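Local coordinates for dipeptide Epimerase (Enterococcus faecalis V583, PDB 3JVA), which belongs to the mandelate racemase/muconate lactonizing enzyme family of the enolase superfamily and carries a magnesium ion in its barrel domain, at residues R9-L15 against E27-I33; E57-T62 against F94-A98. All coordinates share one frame; numbering follows the deposited sequence.

Contact 1 of 2, residues R9-L15 against E27-I33; sequences RASKIKL and ESADSAI
Leu15 leans on Glu27 at the end of strand 24-27. Its CB lies 3.5 Å from Glu27 O. At the tip the branches part: CD1 reaches Ser28 N at 3.8 Å, and CD2 meets Ala29 CB at 4.0 Å. Chi1 of -62° sets CG over the Glu27 peptide, and chi2 of 173° spreads the methyls toward Ser28 and Ala29. Ser28 N is buried here and has no hydrogen-bond partner in the model. Leu15 N also donates to Glu27 O.

Beyond the corner at Ser28, strand 29-38 takes over as the antiparallel partner, the local axes at 151°. Arg9-Ile33, Ser11-Ser31 and Ile13-Ala29 are hydrogen-bonded pairs. Ala10-Ala32, Lys12-Asp30 and Lys14-Ser28 are non-hydrogen-bonded pairs. At the far end Ile33 CD1 packs over one face of the Arg9 guanidinium, 3.5 Å from NH2. On the same side of the sheet a water joins Ser11 OG, Ser31 OG and Ala29 O. It donates to the last two, so Ala29 O serves both this water and Ile13 N. Ser31 OG also bonds to Glu47. On the other side Ser28 OG donates to Asp30 OD1 over 2.7 Å, on its syn side but tilted from the carboxylate plane. The same OD1 lies against Lys12 CB at 3.3 Å, where the two side chains pass obliquely.

The pair belongs to the antiparallel sheet of the N-terminal domain. Strand 43-48 follows strand 29-38, with a backbone bond between Ala32 and Gly48. Helix 59-73 packs on Asp30 and Ala32. The opposite side, with Ser11 and Ile13, is met by loop residues Leu325, Thr327 and Pro329.

Contact 2 of 2, residues E57-T62 against F94-A98; sequences ETLAGT and FAPAA
This is a polar contact at a helix N-terminus, in the helical part of the N-terminal domain. Glu57, just ahead of helix 59-73, reaches the start of helix 96-114. Ala97 N donates to Glu57 OE1 over 2.9 Å, with an N-H...O angle of 150°. The anti lone pair is used, away from OE2. The Glu57 chain is bent at chi2 (-76°), which turns the carboxylate towards Ala97. Its CG packs 3.9 Å from Pro96 CG. Pro96 CD in turn sits over the centre of the Phe94 ring.

Thr62 completes the junction from the first turn of its own helix. Its OG1 donates to Thr58 O over 2.6 Å, while Thr62 N reaches that oxygen from the opposite face of its plane. A water donates to both Glu57 OE1, at 2.6 Å, and Thr62 OG1, at 2.9 Å. Its link to Ala98 N is weak. Thr58 is the N-cap of helix 59-73, its OG1 accepting from Gly61 N. The second subunit is close by: its Glu64 bonds to Ala60 N, and its Phe94 ring meets Phe94 nearly at right angles.

Glu57 OE1 thus accepts from an amide and a water at once, which should limit rotation of the carboxylate. An amide in the first turn of helix 96-114 is satisfied from the loop that leads into helix 59-73, so the carboxylate and the water together link the two helix starts.

How the contacts relate
In sequence, both segments of contact 1 precede those of contact 2, and the contact centres lie 14 Å apart. They join where helix 59-73 packs on strand 29-38. Leu59 CD1 lies 3.4 Å from Ser31 C, and Thr62 CG2 is 4.1 Å from Ala32 CB. The same CG2 also packs on Ala98, so Thr62 touches both the sheet and helix 96-114. Both contacts lie in the N-terminal domain. The magnesium ion is held by Asp189, Glu215 and Asp240, none of which belongs to either contact. Each contact also reaches the rest of the chain: in contact 1 Asp30 N bonds to Glu295, and in contact 2 Phe94 packs on Phe244.

Contact 1 of 2, residues R9-L15 against E27-I33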
loop_
_atom_site.group_PDB
_atom_site.type_symbol
_atom_site.label_atom_id
_atom_site.label_comp_id
_atom_site.label_asym_id
_atom_site.label_seq_id
_atom_site.Cartn_x
_atom_site.Cartn_y
_atom_site.Cartn_z
ATOM N N ARG B 9 26.155 -7.316 44.044
ATOM C CA ARG B 9 26.067 -6.413 45.178
ATOM C C ARG B 9 25.316 -5.158 44.759
ATOM O O ARG B 9 25.159 -4.881 43.573
ATOM C CB ARG B 9 27.470 -6.026 45.670
ATOM C CG ARG B 9 28.248 -5.049 44.770
ATOM C CD ARG B 9 29.600 -4.718 45.405
ATOM N NE ARG B 9 30.421 -3.725 44.702
ATOM C CZ ARG B 9 30.269 -2.404 44.798
ATOM N NH1 ARG B 9 29.311 -1.888 45.559
ATOM N NH2 ARG B 9 31.119 -1.590 44.178
ATOM N N ALA B 10 24.823 -4.418 45.740
ATOM C CA ALA B 10 24.139 -3.176 45.446
ATOM C C ALA B 10 25.257 -2.147 45.474
ATOM O O ALA B 10 26.289 -2.364 46.115
ATOM C CB ALA B 10 23.096 -2.868 46.518
ATOM N N SER B 11 25.070 -1.044 44.759
ATOM C CA SER B 11 26.065 0.017 44.725
ATOM C C SER B 11 25.286 1.303 44.863
ATOM O O SER B 11 24.302 1.501 44.158
ATOM C CB SER B 11 26.819 0.010 43.391
ATOM O OG SER B 11 27.730 1.099 43.286
ATOM N N LYS B 12 25.713 2.163 45.784
ATOM C CA LYS B 12 25.042 3.437 45.997
ATOM C C LYS B 12 26.097 4.538 46.008
ATOM O O LYS B 12 26.958 4.579 46.884
ATOM C CB LYS B 12 24.281 3.424 47.322
ATOM C CG LYS B 12 23.250 2.306 47.426
ATOM C CD LYS B 12 22.456 2.410 48.720
ATOM C CE LYS B 12 21.429 1.297 48.826
ATOM N NZ LYS B 12 20.668 1.374 50.102
ATOM N N ILE B 13 26.022 5.424 45.024
ATOM C CA ILE B 13 26.985 6.507 44.895
ATOM C C ILE B 13 26.243 7.833 44.856
ATOM O O ILE B 13 25.384 8.046 44.005
ATOM C CB ILE B 13 27.814 6.342 43.593
ATOM C CG1 ILE B 13 28.594 5.019 43.618
ATOM C CG2 ILE B 13 28.776 7.506 43.437
ATOM C CD1 ILE B 13 29.771 5.001 44.594
ATOM N N LYS B 14 26.577 8.724 45.781
ATOM C CA LYS B 14 25.924 10.025 45.833
ATOM C C LYS B 14 26.206 10.822 44.563
ATOM O O LYS B 14 27.307 10.754 44.005
ATOM C CB LYS B 14 26.408 10.810 47.054
ATOM C CG LYS B 14 25.605 12.067 47.323
ATOM C CD LYS B 14 26.059 12.762 48.593
ATOM C CE LYS B 14 25.105 13.887 48.955
ATOM N NZ LYS B 14 23.724 13.358 49.118
ATOM N N LEU B 15 25.202 11.569 44.106
ATOM C CA LEU B 15 25.329 12.395 42.910
ATOM C C LEU B 15 25.720 13.819 43.303
ATOM O O LEU B 15 25.258 14.332 44.322
ATOM C CB LEU B 15 24.000 12.448 42.151
ATOM C CG LEU B 15 23.396 11.155 41.590
ATOM C CD1 LEU B 15 22.003 11.456 41.030
ATOM C CD2 LEU B 15 24.296 10.580 40.505
ATOM N N GLU B 27 18.955 11.522 44.128
ATOM C CA GLU B 27 20.184 12.121 44.637
ATOM C C GLU B 27 21.327 11.127 44.763
ATOM O O GLU B 27 22.428 11.486 45.175
ATOM C CB GLU B 27 19.929 12.805 45.983
ATOM C CG GLU B 27 19.114 11.998 46.971
ATOM C CD GLU B 27 18.800 12.785 48.236
ATOM O OE1 GLU B 27 18.061 12.263 49.098
ATOM O OE2 GLU B 27 19.294 13.925 48.367
ATOM N N SER B 28 21.066 9.881 44.388
ATOM C CA SER B 28 22.080 8.838 44.461
ATOM C C SER B 28 21.908 7.875 43.292
ATOM O O SER B 28 20.789 7.622 42.850
ATOM C CB SER B 28 21.951 8.076 45.784
ATOM O OG SER B 28 22.957 7.085 45.918
ATOM N N ALA B 29 23.022 7.362 42.780
ATOM C CA ALA B 29 22.983 6.401 41.686
ATOM C C ALA B 29 23.064 5.033 42.344
ATOM O O ALA B 29 24.134 4.604 42.771
ATOM C CB ALA B 29 24.162 6.607 40.759
ATOM N N ASP B 30 21.923 4.361 42.444
ATOM C CA ASP B 30 21.877 3.052 43.076
ATOM C C ASP B 30 21.707 1.968 42.020
ATOM O O ASP B 30 20.652 1.854 41.393
ATOM C CB ASP B 30 20.736 3.015 44.098
ATOM C CG ASP B 30 20.856 4.122 45.144
ATOM O OD1 ASP B 30 21.974 4.657 45.320
ATOM O OD2 ASP B 30 19.845 4.458 45.795
ATOM N N SER B 31 22.756 1.173 41.825
ATOM C CA SER B 31 22.737 0.121 40.819
ATOM C C SER B 31 23.212 -1.225 41.341
ATOM O O SER B 31 23.621 -1.362 42.494
ATOM C CB SER B 31 23.626 0.520 39.643
ATOM O OG SER B 31 24.955 0.755 40.091
ATOM N N ALA B 32 23.157 -2.216 40.462
ATOM C CA ALA B 32 23.601 -3.556 40.798
ATOM C C ALA B 32 24.945 -3.760 40.117
ATOM O O ALA B 32 25.104 -3.421 38.945
ATOM C CB ALA B 32 22.585 -4.583 40.290
ATOM N N ILE B 33 25.923 -4.271 40.858
ATOM C CA ILE B 33 27.230 -4.544 40.283
ATOM C C ILE B 33 27.479 -6.038 40.403
ATOM O O ILE B 33 27.335 -6.617 41.479
ATOM C CB ILE B 33 28.361 -3.752 40.994
ATOM C CG1 ILE B 33 28.239 -2.266 40.641
ATOM C CG2 ILE B 33 29.724 -4.282 40.562
ATOM C CD1 ILE B 33 29.327 -1.380 41.230
HETATM O O HOH W 1 26.026 2.717 41.794
HETATM O O HOH W 2 22.669 14.145 45.744
#

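Contact 2 of 2, residues E57-T62 against F94-A98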
loop_
_atom_site.group_PDB
_atom_site.type_symbol
_atom_site.label_atom_id
_atom_site.label_comp_id
_atom_site.label_asym_id
_atom_site.label_seq_id
_atom_site.Cartn_x
_atom_site.Cartn_y
_atom_site.Cartn_z
ATOM N N GLU B 57 12.608 -0.791 35.200
ATOM C CA GLU B 57 13.570 -1.592 35.960
ATOM C C GLU B 57 13.863 -0.982 37.334
ATOM O O GLU B 57 14.153 0.208 37.447
ATOM C CB GLU B 57 14.883 -1.724 35.175
ATOM C CG GLU B 57 14.749 -2.444 33.835
ATOM C CD GLU B 57 14.614 -3.948 33.987
ATOM O OE1 GLU B 57 15.612 -4.662 33.750
ATOM O OE2 GLU B 57 13.514 -4.420 34.353
ATOM N N THR B 58 13.785 -1.809 38.370
ATOM C CA THR B 58 14.057 -1.365 39.734
ATOM C C THR B 58 15.309 -2.069 40.253
ATOM O O THR B 58 15.721 -3.095 39.713
ATOM C CB THR B 58 12.894 -1.707 40.676
ATOM O OG1 THR B 58 12.743 -3.131 40.747
ATOM C CG2 THR B 58 11.594 -1.095 40.162
ATOM N N LEU B 59 15.922 -1.520 41.294
ATOM C CA LEU B 59 17.111 -2.156 41.847
ATOM C C LEU B 59 16.753 -3.511 42.459
ATOM O O LEU B 59 17.450 -4.494 42.236
ATOM C CB LEU B 59 17.765 -1.263 42.904
ATOM C CG LEU B 59 19.027 -1.825 43.568
ATOM C CD1 LEU B 59 20.112 -2.059 42.520
ATOM C CD2 LEU B 59 19.518 -0.846 44.628
ATOM N N ALA B 60 15.661 -3.568 43.219
ATOM C CA ALA B 60 15.251 -4.826 43.849
ATOM C C ALA B 60 14.956 -5.917 42.821
ATOM O O ALA B 60 15.372 -7.072 42.988
ATOM C CB ALA B 60 14.028 -4.596 44.737
ATOM N N GLY B 61 14.235 -5.557 41.762
ATOM C CA GLY B 61 13.915 -6.533 40.734
ATOM C C GLY B 61 15.156 -6.944 39.960
ATOM O O GLY B 61 15.324 -8.106 39.585
ATOM N N THR B 62 16.039 -5.984 39.718
ATOM C CA THR B 62 17.266 -6.267 38.980
ATOM C C THR B 62 18.173 -7.200 39.777
ATOM O O THR B 62 18.764 -8.128 39.220
ATOM C CB THR B 62 18.006 -4.963 38.649
ATOM O OG1 THR B 62 17.172 -4.166 37.799
ATOM C CG2 THR B 62 19.321 -5.254 37.920
ATOM N N PHE B 94 11.597 -9.960 30.045
ATOM C CA PHE B 94 12.038 -8.568 29.999
ATOM C C PHE B 94 12.796 -8.134 31.252
ATOM O O PHE B 94 12.221 -8.068 32.338
ATOM C CB PHE B 94 10.835 -7.643 29.812
ATOM C CG PHE B 94 11.206 -6.187 29.683
ATOM C CD1 PHE B 94 11.863 -5.724 28.549
ATOM C CD2 PHE B 94 10.906 -5.288 30.702
ATOM C CE1 PHE B 94 12.222 -4.376 28.427
ATOM C CE2 PHE B 94 11.258 -3.938 30.593
ATOM C CZ PHE B 94 11.918 -3.483 29.453
ATOM N N ALA B 95 14.081 -7.828 31.090
ATOM C CA ALA B 95 14.923 -7.385 32.195
ATOM C C ALA B 95 16.238 -6.851 31.636
ATOM O O ALA B 95 17.308 -7.388 31.914
ATOM C CB ALA B 95 15.194 -8.544 33.151
ATOM N N PRO B 96 16.172 -5.768 30.844
ATOM C CA PRO B 96 17.378 -5.182 30.251
ATOM C C PRO B 96 18.496 -4.818 31.226
ATOM O O PRO B 96 19.673 -4.975 30.905
ATOM C CB PRO B 96 16.836 -3.969 29.481
ATOM C CG PRO B 96 15.552 -3.627 30.213
ATOM C CD PRO B 96 14.972 -4.990 30.491
ATOM N N ALA B 97 18.144 -4.328 32.413
ATOM C CA ALA B 97 19.171 -3.968 33.387
ATOM C C ALA B 97 19.924 -5.217 33.847
ATOM O O ALA B 97 21.153 -5.239 33.841
ATOM C CB ALA B 97 18.545 -3.263 34.586
ATOM N N ALA B 98 19.181 -6.256 34.230
ATOM C CA ALA B 98 19.794 -7.503 34.701
ATOM C C ALA B 98 20.581 -8.206 33.595
ATOM O O ALA B 98 21.681 -8.698 33.828
ATOM C CB ALA B 98 18.722 -8.443 35.267
HETATM O O HOH W 3 16.201 -6.135 35.870
HETATM O O HOH W 4 12.097 -6.747 34.777
#